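PDB 6M8V: flavin prenyltransferase UbiX, which probably attaches a dimethylallyl group from dimethylallyl monophosphate to reduced FMN, without a metal, making the prenylated flavin cofactor of UbiD decarboxylases. Local coordinates for residues G165-L168 with D169-I173; K154-N157 with D158-F162; L31-S34 with N35-K39; M122-S126 with I127-N131. All coordinates share one frame; numbering follows the deposited sequence.

Interaction 1: G165-L168 with D169-I173; sequences GRVL and DILGI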
loop_
_atom_site.group_PDB
_atom_site.type_symbol
_atom_site.label_atom_id
_atom_site.label_comp_id
_atom_site.label_asym_id
_atom_site.label_seq_id
_atom_site.Cartn_x
_atom_site.Cartn_y
_atom_site.Cartn_z
ATOM N N GLY A 165 -22.472 -0.348 -30.653
ATOM C CA GLY A 165 -23.655 0.164 -29.978
ATOM C C GLY A 165 -23.411 0.439 -28.507
ATOM O O GLY A 165 -23.881 1.443 -27.964
ATOM N N ARG A 166 -22.665 -0.448 -27.842
ATOM C CA ARG A 166 -22.326 -0.231 -26.439
ATOM C C ARG A 166 -21.442 0.999 -26.269
ATOM O O ARG A 166 -21.582 1.743 -25.292
ATOM C CB ARG A 166 -21.639 -1.472 -25.870
ATOM C CG ARG A 166 -22.534 -2.695 -25.814
ATOM C CD ARG A 166 -23.685 -2.476 -24.853
ATOM N NE ARG A 166 -23.250 -2.634 -23.472
ATOM C CZ ARG A 166 -23.670 -1.871 -22.470
ATOM N NH1 ARG A 166 -24.538 -0.895 -22.698
ATOM N NH2 ARG A 166 -23.219 -2.084 -21.241
ATOM N N VAL A 167 -20.528 1.236 -27.215
ATOM C CA VAL A 167 -19.715 2.448 -27.160
ATOM C C VAL A 167 -20.597 3.684 -27.270
ATOM O O VAL A 167 -20.435 4.649 -26.513
ATOM C CB VAL A 167 -18.636 2.426 -28.257
ATOM C CG1 VAL A 167 -17.985 3.798 -28.382
ATOM C CG2 VAL A 167 -17.598 1.370 -27.951
ATOM N N LEU A 168 -21.552 3.673 -28.202
ATOM C CA LEU A 168 -22.476 4.799 -28.312
ATOM C C LEU A 168 -23.312 4.947 -27.047
ATOM O O LEU A 168 -23.600 6.069 -26.613
ATOM C CB LEU A 168 -23.377 4.634 -29.539
ATOM C CG LEU A 168 -22.707 4.662 -30.917
ATOM C CD1 LEU A 168 -23.745 4.585 -32.036
ATOM C CD2 LEU A 168 -21.833 5.896 -31.078
ATOM N N ASP A 169 -23.712 3.825 -26.442
ATOM C CA ASP A 169 -24.405 3.881 -25.155
ATOM C C ASP A 169 -23.607 4.678 -24.128
ATOM O O ASP A 169 -24.144 5.574 -23.468
ATOM C CB ASP A 169 -24.674 2.467 -24.634
ATOM C CG ASP A 169 -25.736 1.738 -25.434
ATOM O OD1 ASP A 169 -26.517 2.413 -26.136
ATOM O OD2 ASP A 169 -25.801 0.492 -25.346
ATOM N N ILE A 170 -22.315 4.359 -23.984
ATOM C CA ILE A 170 -21.451 5.056 -23.029
ATOM C C ILE A 170 -21.299 6.526 -23.403
ATOM O O ILE A 170 -21.197 7.394 -22.528
ATOM C CB ILE A 170 -20.081 4.349 -22.946
ATOM C CG1 ILE A 170 -20.237 2.937 -22.381
ATOM C CG2 ILE A 170 -19.116 5.137 -22.090
ATOM C CD1 ILE A 170 -20.613 2.914 -20.907
ATOM N N LEU A 171 -21.282 6.831 -24.701
ATOM C CA LEU A 171 -21.191 8.215 -25.147
ATOM C C LEU A 171 -22.480 8.992 -24.921
ATOM O O LEU A 171 -22.475 10.219 -25.060
ATOM C CB LEU A 171 -20.813 8.255 -26.632
ATOM C CG LEU A 171 -19.397 7.789 -26.971
ATOM C CD1 LEU A 171 -19.280 7.427 -28.441
ATOM C CD2 LEU A 171 -18.390 8.864 -26.605
ATOM N N GLY A 172 -23.575 8.320 -24.572
ATOM C CA GLY A 172 -24.852 8.992 -24.461
ATOM C C GLY A 172 -25.560 9.206 -25.777
ATOM O O GLY A 172 -26.412 10.095 -25.876
ATOM N N ILE A 173 -25.234 8.417 -26.793
ATOM C CA ILE A 173 -25.816 8.551 -28.122
ATOM C C ILE A 173 -26.845 7.444 -28.301
ATOM O O ILE A 173 -26.504 6.256 -28.242
ATOM C CB ILE A 173 -24.732 8.494 -29.211
ATOM C CG1 ILE A 173 -23.732 9.636 -29.007
ATOM C CG2 ILE A 173 -25.355 8.565 -30.598
ATOM C CD1 ILE A 173 -22.599 9.646 -29.995
#

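Interaction 2: K154-N157 with D158-F162; sequences KNVN and DIINF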
loop_
_atom_site.group_PDB
_atom_site.type_symbol
_atom_site.label_atom_id
_atom_site.label_comp_id
_atom_site.label_asym_id
_atom_site.label_seq_id
_atom_site.Cartn_x
_atom_site.Cartn_y
_atom_site.Cartn_z
ATOM N N LYS A 154 -25.950 -13.241 -35.930
ATOM C CA LYS A 154 -26.017 -14.120 -37.086
ATOM C C LYS A 154 -24.767 -14.053 -37.950
ATOM O O LYS A 154 -24.584 -14.913 -38.818
ATOM C CB LYS A 154 -27.248 -13.784 -37.938
ATOM C CG LYS A 154 -28.569 -14.068 -37.244
ATOM C CD LYS A 154 -28.515 -15.400 -36.512
ATOM C CE LYS A 154 -29.898 -15.894 -36.127
ATOM N NZ LYS A 154 -29.826 -17.215 -35.443
ATOM N N ASN A 155 -23.902 -13.071 -37.724
ATOM C CA ASN A 155 -22.726 -12.880 -38.557
ATOM C C ASN A 155 -21.741 -12.012 -37.795
ATOM O O ASN A 155 -22.048 -11.484 -36.723
ATOM C CB ASN A 155 -23.092 -12.232 -39.892
ATOM C CG ASN A 155 -24.100 -11.116 -39.730
ATOM O OD1 ASN A 155 -23.847 -10.134 -39.034
ATOM N ND2 ASN A 155 -25.256 -11.261 -40.372
ATOM N N VAL A 156 -20.549 -11.865 -38.377
ATOM C CA VAL A 156 -19.527 -10.999 -37.798
ATOM C C VAL A 156 -20.070 -9.590 -37.605
ATOM O O VAL A 156 -19.819 -8.945 -36.580
ATOM C CB VAL A 156 -18.271 -11.005 -38.688
ATOM C CG1 VAL A 156 -17.279 -9.951 -38.220
ATOM C CG2 VAL A 156 -17.638 -12.387 -38.699
ATOM N N ASN A 157 -20.854 -9.107 -38.572
ATOM C CA ASN A 157 -21.363 -7.739 -38.523
ATOM C C ASN A 157 -22.219 -7.498 -37.284
ATOM O O ASN A 157 -22.164 -6.415 -36.688
ATOM C CB ASN A 157 -22.164 -7.446 -39.791
ATOM C CG ASN A 157 -21.780 -6.129 -40.431
ATOM O OD1 ASN A 157 -21.814 -5.081 -39.789
ATOM N ND2 ASN A 157 -21.409 -6.177 -41.708
ATOM N N ASP A 158 -23.027 -8.488 -36.887
ATOM C CA ASP A 158 -23.831 -8.345 -35.675
ATOM C C ASP A 158 -22.960 -8.226 -34.431
ATOM O O ASP A 158 -23.333 -7.546 -33.468
ATOM C CB ASP A 158 -24.775 -9.535 -35.515
ATOM C CG ASP A 158 -25.919 -9.523 -36.509
ATOM O OD1 ASP A 158 -26.282 -8.435 -37.007
ATOM O OD2 ASP A 158 -26.459 -10.615 -36.781
ATOM N N ILE A 159 -21.815 -8.902 -34.421
ATOM C CA ILE A 159 -20.901 -8.789 -33.294
ATOM C C ILE A 159 -20.286 -7.398 -33.252
ATOM O O ILE A 159 -20.219 -6.767 -32.190
ATOM C CB ILE A 159 -19.836 -9.894 -33.379
ATOM C CG1 ILE A 159 -20.501 -11.265 -33.203
ATOM C CG2 ILE A 159 -18.737 -9.664 -32.354
ATOM C CD1 ILE A 159 -19.535 -12.411 -33.145
ATOM N N ILE A 160 -19.859 -6.883 -34.411
ATOM C CA ILE A 160 -19.250 -5.555 -34.465
ATOM C C ILE A 160 -20.254 -4.484 -34.055
ATOM O O ILE A 160 -19.906 -3.511 -33.378
ATOM C CB ILE A 160 -18.680 -5.280 -35.870
ATOM C CG1 ILE A 160 -17.823 -6.454 -36.341
ATOM C CG2 ILE A 160 -17.876 -3.987 -35.876
ATOM C CD1 ILE A 160 -16.682 -6.784 -35.410
ATOM N N ASN A 161 -21.518 -4.647 -34.453
ATOM C CA ASN A 161 -22.523 -3.636 -34.142
ATOM C C ASN A 161 -22.917 -3.660 -32.670
ATOM O O ASN A 161 -23.317 -2.627 -32.122
ATOM C CB ASN A 161 -23.756 -3.827 -35.029
ATOM C CG ASN A 161 -23.526 -3.357 -36.452
ATOM O OD1 ASN A 161 -22.635 -2.551 -36.711
ATOM N ND2 ASN A 161 -24.333 -3.857 -37.382
ATOM N N PHE A 162 -22.831 -4.821 -32.018
ATOM C CA PHE A 162 -23.043 -4.863 -30.573
ATOM C C PHE A 162 -21.990 -4.032 -29.849
ATOM O O PHE A 162 -22.316 -3.175 -29.017
ATOM C CB PHE A 162 -23.017 -6.310 -30.070
ATOM C CG PHE A 162 -23.118 -6.428 -28.570
ATOM C CD1 PHE A 162 -24.353 -6.544 -27.956
ATOM C CD2 PHE A 162 -21.979 -6.410 -27.773
ATOM C CE1 PHE A 162 -24.454 -6.642 -26.583
ATOM C CE2 PHE A 162 -22.073 -6.504 -26.399
ATOM C CZ PHE A 162 -23.314 -6.622 -25.803
HETATM O O HOH W 1 -24.005 -3.100 -40.160
#

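Interaction 3: L31-S34 with N35-K39; sequences LIIS and NSAKK. With FMN (flavin mononucleotide), chain B.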
loop_
_atom_site.group_PDB
_atom_site.type_symbol
_atom_site.label_atom_id
_atom_site.label_comp_id
_atom_site.label_asym_id
_atom_site.label_seq_id
_atom_site.Cartn_x
_atom_site.Cartn_y
_atom_site.Cartn_z
ATOM N N LEU A 31 -10.174 12.510 -35.864
ATOM C CA LEU A 31 -9.578 11.193 -36.018
ATOM C C LEU A 31 -8.063 11.288 -35.968
ATOM O O LEU A 31 -7.464 12.176 -36.583
ATOM C CB LEU A 31 -10.013 10.552 -37.337
ATOM C CG LEU A 31 -9.496 9.162 -37.714
ATOM C CD1 LEU A 31 -9.958 8.103 -36.723
ATOM C CD2 LEU A 31 -9.963 8.818 -39.116
ATOM N N ILE A 32 -7.450 10.373 -35.219
ATOM C CA ILE A 32 -6.005 10.187 -35.205
ATOM C C ILE A 32 -5.730 8.702 -35.388
ATOM O O ILE A 32 -6.373 7.865 -34.746
ATOM C CB ILE A 32 -5.363 10.694 -33.898
ATOM C CG1 ILE A 32 -5.943 12.050 -33.491
ATOM C CG2 ILE A 32 -3.849 10.772 -34.047
ATOM C CD1 ILE A 32 -5.661 12.430 -32.044
ATOM N N ILE A 33 -4.781 8.376 -36.263
ATOM C CA ILE A 33 -4.416 6.994 -36.562
ATOM C C ILE A 33 -2.908 6.865 -36.394
ATOM O O ILE A 33 -2.145 7.579 -37.057
ATOM C CB ILE A 33 -4.848 6.573 -37.980
ATOM C CG1 ILE A 33 -6.342 6.839 -38.188
ATOM C CG2 ILE A 33 -4.539 5.104 -38.223
ATOM C CD1 ILE A 33 -6.824 6.605 -39.615
ATOM N N SER A 34 -2.479 5.970 -35.506
ATOM C CA SER A 34 -1.052 5.770 -35.307
ATOM C C SER A 34 -0.447 5.032 -36.498
ATOM O O SER A 34 -1.143 4.360 -37.266
ATOM C CB SER A 34 -0.781 4.981 -34.025
ATOM O OG SER A 34 -1.182 3.630 -34.171
ATOM N N ASN A 35 0.876 5.155 -36.636
ATOM C CA ASN A 35 1.569 4.502 -37.745
ATOM C C ASN A 35 1.345 2.996 -37.728
ATOM O O ASN A 35 1.133 2.384 -38.780
ATOM C CB ASN A 35 3.063 4.820 -37.695
ATOM C CG ASN A 35 3.385 6.187 -38.260
ATOM O OD1 ASN A 35 2.644 6.723 -39.086
ATOM N ND2 ASN A 35 4.497 6.764 -37.814
ATOM N N SER A 36 1.385 2.381 -36.543
ATOM C CA SER A 36 1.133 0.947 -36.441
ATOM C C SER A 36 -0.282 0.601 -36.889
ATOM O O SER A 36 -0.496 -0.407 -37.574
ATOM C CB SER A 36 1.365 0.470 -35.007
ATOM O OG SER A 36 2.708 0.676 -34.612
ATOM N N ALA A 37 -1.264 1.424 -36.505
ATOM C CA ALA A 37 -2.644 1.167 -36.906
ATOM C C ALA A 37 -2.822 1.293 -38.415
ATOM O O ALA A 37 -3.647 0.581 -39.001
ATOM C CB ALA A 37 -3.596 2.113 -36.173
ATOM N N LYS A 38 -2.067 2.187 -39.060
ATOM C CA LYS A 38 -2.138 2.291 -40.514
ATOM C C LYS A 38 -1.794 0.963 -41.173
ATOM O O LYS A 38 -2.477 0.529 -42.106
ATOM C CB LYS A 38 -1.205 3.390 -41.017
ATOM C CG LYS A 38 -1.645 4.804 -40.681
ATOM C CD LYS A 38 -0.565 5.800 -41.079
ATOM C CE LYS A 38 -1.011 7.238 -40.879
ATOM N NZ LYS A 38 0.102 8.186 -41.171
ATOM N N LYS A 39 -0.753 0.287 -40.678
ATOM C CA LYS A 39 -0.407 -1.027 -41.211
ATOM C C LYS A 39 -1.465 -2.072 -40.880
ATOM O O LYS A 39 -1.712 -2.974 -41.684
ATOM C CB LYS A 39 0.957 -1.468 -40.680
ATOM C CG LYS A 39 2.099 -0.540 -41.058
ATOM C CD LYS A 39 3.260 -0.676 -40.088
ATOM C CE LYS A 39 4.383 0.293 -40.422
ATOM N NZ LYS A 39 5.385 0.355 -39.319
HETATM N N1 FMN B . -0.599 -5.170 -29.564
HETATM C C2 FMN B . -1.606 -5.342 -28.638
HETATM O O2 FMN B . -1.428 -4.883 -27.522
HETATM N N3 FMN B . -2.783 -6.014 -28.947
HETATM C C4 FMN B . -2.944 -6.511 -30.234
HETATM O O4 FMN B . -3.965 -7.110 -30.586
HETATM C C4A FMN B . -1.932 -6.337 -31.166
HETATM N N5 FMN B . -2.115 -6.845 -32.427
HETATM C C5A FMN B . -1.130 -6.684 -33.367
HETATM C C6 FMN B . -1.342 -7.201 -34.630
HETATM C C7 FMN B . -0.364 -7.056 -35.594
HETATM C C7M FMN B . -0.607 -7.616 -36.957
HETATM C C8 FMN B . 0.820 -6.393 -35.301
HETATM C C8M FMN B . 1.860 -6.246 -36.368
HETATM C C9 FMN B . 1.035 -5.871 -34.029
HETATM C C9A FMN B . 0.053 -6.017 -33.055
HETATM N N10 FMN B . 0.243 -5.500 -31.786
HETATM C C10 FMN B . -0.754 -5.669 -30.839
HETATM C "C1'" FMN B . 1.525 -4.789 -31.432
HETATM C "C2'" FMN B . 1.361 -3.274 -31.384
HETATM O "O2'" FMN B . 0.994 -2.793 -32.659
HETATM C "C3'" FMN B . 2.646 -2.582 -30.956
HETATM O "O3'" FMN B . 2.820 -2.710 -29.560
HETATM C "C4'" FMN B . 2.652 -1.114 -31.382
HETATM O "O4'" FMN B . 3.839 -0.504 -30.933
HETATM C "C5'" FMN B . 1.452 -0.320 -30.873
HETATM O "O5'" FMN B . 1.678 1.053 -31.126
HETATM P P FMN B . 0.472 2.125 -31.180
HETATM O O1P FMN B . -0.421 1.796 -32.342
HETATM O O2P FMN B . -0.329 2.009 -29.905
HETATM O O3P FMN B . 1.033 3.519 -31.314
#

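Interaction 4: M122-S126 with I127-N131; sequences MPFNS and IHLEN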
loop_
_atom_site.group_PDB
_atom_site.type_symbol
_atom_site.label_atom_id
_atom_site.label_comp_id
_atom_site.label_asym_id
_atom_site.label_seq_id
_atom_site.Cartn_x
_atom_site.Cartn_y
_atom_site.Cartn_z
ATOM N N MET A 122 -5.297 -10.772 -25.493
ATOM C CA MET A 122 -5.796 -12.005 -24.910
ATOM C C MET A 122 -4.675 -13.036 -24.857
ATOM O O MET A 122 -4.059 -13.336 -25.888
ATOM C CB MET A 122 -6.986 -12.517 -25.717
ATOM C CG MET A 122 -7.724 -13.670 -25.088
ATOM S SD MET A 122 -9.014 -14.282 -26.193
ATOM C CE MET A 122 -9.540 -15.712 -25.278
ATOM N N PRO A 123 -4.332 -13.555 -23.669
ATOM C CA PRO A 123 -4.824 -13.108 -22.360
ATOM C C PRO A 123 -4.241 -11.751 -21.952
ATOM O O PRO A 123 -3.359 -11.236 -22.643
ATOM C CB PRO A 123 -4.326 -14.195 -21.392
ATOM C CG PRO A 123 -3.739 -15.278 -22.240
ATOM C CD PRO A 123 -3.378 -14.668 -23.552
ATOM N N PHE A 124 -4.739 -11.189 -20.854
ATOM C CA PHE A 124 -4.100 -10.059 -20.190
ATOM C C PHE A 124 -3.101 -10.571 -19.159
ATOM O O PHE A 124 -3.324 -11.599 -18.514
ATOM C CB PHE A 124 -5.133 -9.182 -19.475
ATOM C CG PHE A 124 -6.017 -8.380 -20.393
ATOM C CD1 PHE A 124 -5.475 -7.563 -21.370
ATOM C CD2 PHE A 124 -7.395 -8.424 -20.253
ATOM C CE1 PHE A 124 -6.286 -6.812 -22.201
ATOM C CE2 PHE A 124 -8.214 -7.676 -21.082
ATOM C CZ PHE A 124 -7.656 -6.866 -22.057
ATOM N N ASN A 125 -1.995 -9.841 -18.997
ATOM C CA ASN A 125 -1.103 -10.079 -17.873
ATOM C C ASN A 125 -1.370 -9.032 -16.790
ATOM O O ASN A 125 -2.228 -8.161 -16.934
ATOM C CB ASN A 125 0.367 -10.093 -18.317
ATOM C CG ASN A 125 0.850 -8.763 -18.881
ATOM O OD1 ASN A 125 0.450 -7.681 -18.434
ATOM N ND2 ASN A 125 1.748 -8.842 -19.861
ATOM N N SER A 126 -0.620 -9.121 -15.689
ATOM C CA SER A 126 -0.849 -8.230 -14.555
ATOM C C SER A 126 -0.494 -6.787 -14.860
ATOM O O SER A 126 -1.025 -5.880 -14.211
ATOM C CB SER A 126 -0.047 -8.700 -13.349
ATOM O OG SER A 126 -0.685 -9.811 -12.750
ATOM N N ILE A 127 0.401 -6.552 -15.815
ATOM C CA ILE A 127 0.740 -5.187 -16.193
ATOM C C ILE A 127 -0.434 -4.530 -16.904
ATOM O O ILE A 127 -0.815 -3.393 -16.592
ATOM C CB ILE A 127 2.018 -5.180 -17.053
ATOM C CG1 ILE A 127 3.166 -5.817 -16.257
ATOM C CG2 ILE A 127 2.376 -3.764 -17.457
ATOM C CD1 ILE A 127 4.473 -5.922 -17.004
ATOM N N HIS A 128 -1.032 -5.237 -17.869
ATOM C CA HIS A 128 -2.238 -4.732 -18.518
ATOM C C HIS A 128 -3.319 -4.446 -17.489
ATOM O O HIS A 128 -3.937 -3.376 -17.495
ATOM C CB HIS A 128 -2.759 -5.747 -19.547
ATOM C CG HIS A 128 -1.708 -6.270 -20.476
ATOM N ND1 HIS A 128 -1.714 -7.567 -20.949
ATOM C CD2 HIS A 128 -0.629 -5.673 -21.036
ATOM C CE1 HIS A 128 -0.678 -7.748 -21.749
ATOM N NE2 HIS A 128 -0.002 -6.615 -21.816
ATOM N N LEU A 129 -3.564 -5.402 -16.593
ATOM C CA LEU A 129 -4.673 -5.259 -15.654
ATOM C C LEU A 129 -4.446 -4.090 -14.701
ATOM O O LEU A 129 -5.378 -3.339 -14.398
ATOM C CB LEU A 129 -4.873 -6.568 -14.891
ATOM C CG LEU A 129 -5.441 -7.685 -15.777
ATOM C CD1 LEU A 129 -5.267 -9.070 -15.151
ATOM C CD2 LEU A 129 -6.920 -7.419 -16.069
ATOM N N GLU A 130 -3.211 -3.898 -14.237
ATOM C CA GLU A 130 -2.948 -2.773 -13.346
ATOM C C GLU A 130 -3.036 -1.442 -14.087
ATOM O O GLU A 130 -3.478 -0.434 -13.518
ATOM C CB GLU A 130 -1.581 -2.933 -12.684
ATOM C CG GLU A 130 -1.411 -2.085 -11.430
ATOM C CD GLU A 130 -0.846 -0.706 -11.727
ATOM O OE1 GLU A 130 0.006 -0.600 -12.635
ATOM O OE2 GLU A 130 -1.246 0.268 -11.051
ATOM N N ASN A 131 -2.606 -1.405 -15.346
ATOM C CA ASN A 131 -2.739 -0.171 -16.117
ATOM C C ASN A 131 -4.208 0.169 -16.334
ATOM O O ASN A 131 -4.606 1.332 -16.226
ATOM C CB ASN A 131 -1.997 -0.297 -17.453
ATOM C CG ASN A 131 -0.484 -0.228 -17.290
ATOM O OD1 ASN A 131 0.012 0.287 -16.293
ATOM N ND2 ASN A 131 0.252 -0.736 -18.278
#

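Interaction 1: G165-L168 with D169-I173
Helical i to i+4 bonds run from Asp-169 N to Gly-165 O, Ile-170 N to Arg-166 O and Leu-171 N to Val-167 O, carrying 165-168 into the last helical turn. The helix then stops in a Schellman motif: Gly-172 turns to positive phi (81°), and Ile-173 N reaches back to Leu-168 O at 2.9 Å. The Arg-166 chain, bent at chi2 and chi3, curls forward until NH1 meets Asp-169 OD2 at 3.2 Å. This salt bridge lies in the guanidinium plane but uses the anti side of the carboxylate, the two planes standing 56° apart. Asp-169 also pairs with Arg-180, and Arg-166 with Glu-111 of the second subunit, so replacing the aspartate by an alanine would probably leave Arg-180 without this mate and take one of the anchors from Arg-166 NH1. Arg-166 probably binds dimethylallyl phosphate; a phosphate ion lies about 4 Å from its side chain. On the apolar side Val-167 CG1 lies alongside Leu-171 CD1 (3.9 Å), while Leu-168 CD2 touches Leu-171 CD1 and Ile-173 CD1. These side chains pack the helix end against Leu-19 of helix 13-22, Ile-116 of strand 114-119, and Ile-3 of strand 2-7.

Interaction 2: K154-N157 with D158-F162
Asp-158 N is gripped by two acceptors of Asn-155: the side-chain OD1, 2.8 Å away and nearly along its own C=O axis, and more weakly the backbone O. To reach that amide, Asn-155 CG sits between its backbone N and carbonyl carbon (chi1 42°), folding the side chain over the start of the helix. The aspartate answers in the other direction. Its OD2 takes the backbone N-H of Lys-154 at 2.8 Å through its anti lone pair, with an N-H...O angle of 162°. Amide and carboxylate thus pass each other with planes 38° apart, each turned to a backbone N-H of the other side of the turn. The carboxylate, at the first turn, would probably also be favoured by the helix dipole.

On another side of the first turns, Asn-157 and Asn-161 are joined through a water that donates to Asn-157 OD1 and accepts from Asn-161 ND2 (2.9 Å). Asn-161 OD1 turns to Arg-18 of helix 13-22. On the apolar flank Val-156 CG1 and Ile-160 CG1 lie side by side, 4.0 Å apart, and Ile-159 meets its counterpart, Ile-159 of the third subunit. The whole is an Asn N-cap at the start of helix 156-171, reinforced by a second bond, in which the third helical residue's carboxylate accepts from the N-H of the residue before the cap.

Interaction 3: L31-S34 with N35-K39
Strand 31-33 turns directly into helix 35-39 at Ser-34, their axes at 81° to each other, and Lys-38 N closes the first helical turn onto Ser-34 O at 3.0 Å. The serine side chain is the N-cap. With chi1 at 71° its OG is tucked back over the main chain, a setting that lets it serve both the helix and the ligand: it accepts from Ala-37 N at 3.2 Å, with an N-H...O angle of 158°, and donates to FMN O1P at 2.7 Å. A weak hydrogen bond joins the same OG to Ile-7 O. Ser-36 borders the same phosphate without a hydrogen bond to it, its CB standing 3.5 Å from FMN O1P and its OG near O5' and C4' of the ribityl chain.

Apolar contacts close the turn on another side. Ile-33 CG2, anti to its own backbone N, meets Ala-37 CB at 3.7 Å and also touches Lys-38 CG, where the two side chains pass obliquely. From there the extended lysine runs out to a salt bridge with Glu-61 and a cation-pi contact with Trp-49, while Ile-33 and Ala-37 both pack on Ile-7 of strand 2-7.

Putting an alanine at Ser-34 would probably cost FMN O1P a hydrogen-bond donor and leave Ala-37 N without its cap. Gly-9 N and Thr-88 OG1 are among the other groups that bond the flavin nucleotide. Because a single hydroxyl both caps the helix and binds the phosphate, the helix start is probably held in place beside its ligand, and the positive end of the helix dipole probably helps to balance the phosphate charge.

Interaction 4: M122-S126 with I127-N131
Asn-125 and His-128 lie one over the other, the amide stacked on the imidazole with planes 21° apart and OD1 sitting 3.2 Å above the middle of the ring. A chi1 of 63° folds the asparagine amide back toward its own backbone and so into this place, which also brings OD1 under the helix start. There it accepts from His-128 N at 2.9 Å, almost straight at 166°, and weakly from Ile-127 N, making Asn-125 the N-cap of helix 126-137.

Phe-124 approaches the histidine from another side. Its CA lies at the edge of the imidazole, while ring carbon CD1 rests 3.7 Å from His-128 CB; the two rings are steeply inclined, with centroids 6.0 Å apart. Phe-124 CB also touches Leu-129 CG at 4.0 Å, so the residue before the cap packs on the first turn.

The outward atoms of the stacked pair share one partner: Asn-125 ND2 bonds OD1 and His-128 NE2 bonds OD2 of Asp-106 in the fourth subunit. His-128 also touches Met-86 of the FMN pocket. One carboxylate thus helps to fix the rotation of both flat groups, and a cap local to this chain becomes a polar tie between subunits beside the flavin site.

Along the chain the order is interaction 3, interaction 4, interaction 2, interaction 1. Interactions 2 and 1 mark the start and the end of the same helix, 156-171, with centres about 16 Å apart; the other pairs of centres are 23 to 26 Å apart and none of them touch. Interaction 3 leaves strand 28-33 of the parallel sheet, and interaction 4 opens the helix that follows strand 114-119, as expected of an alternating strand-helix flavoprotein fold. All four are thus helix ends, three N-caps and one C-terminal stop. Interactions 1, 2 and 4 also meet the third subunit, so one of these helix ends binds the flavin phosphate, and the other three lie where subunits meet.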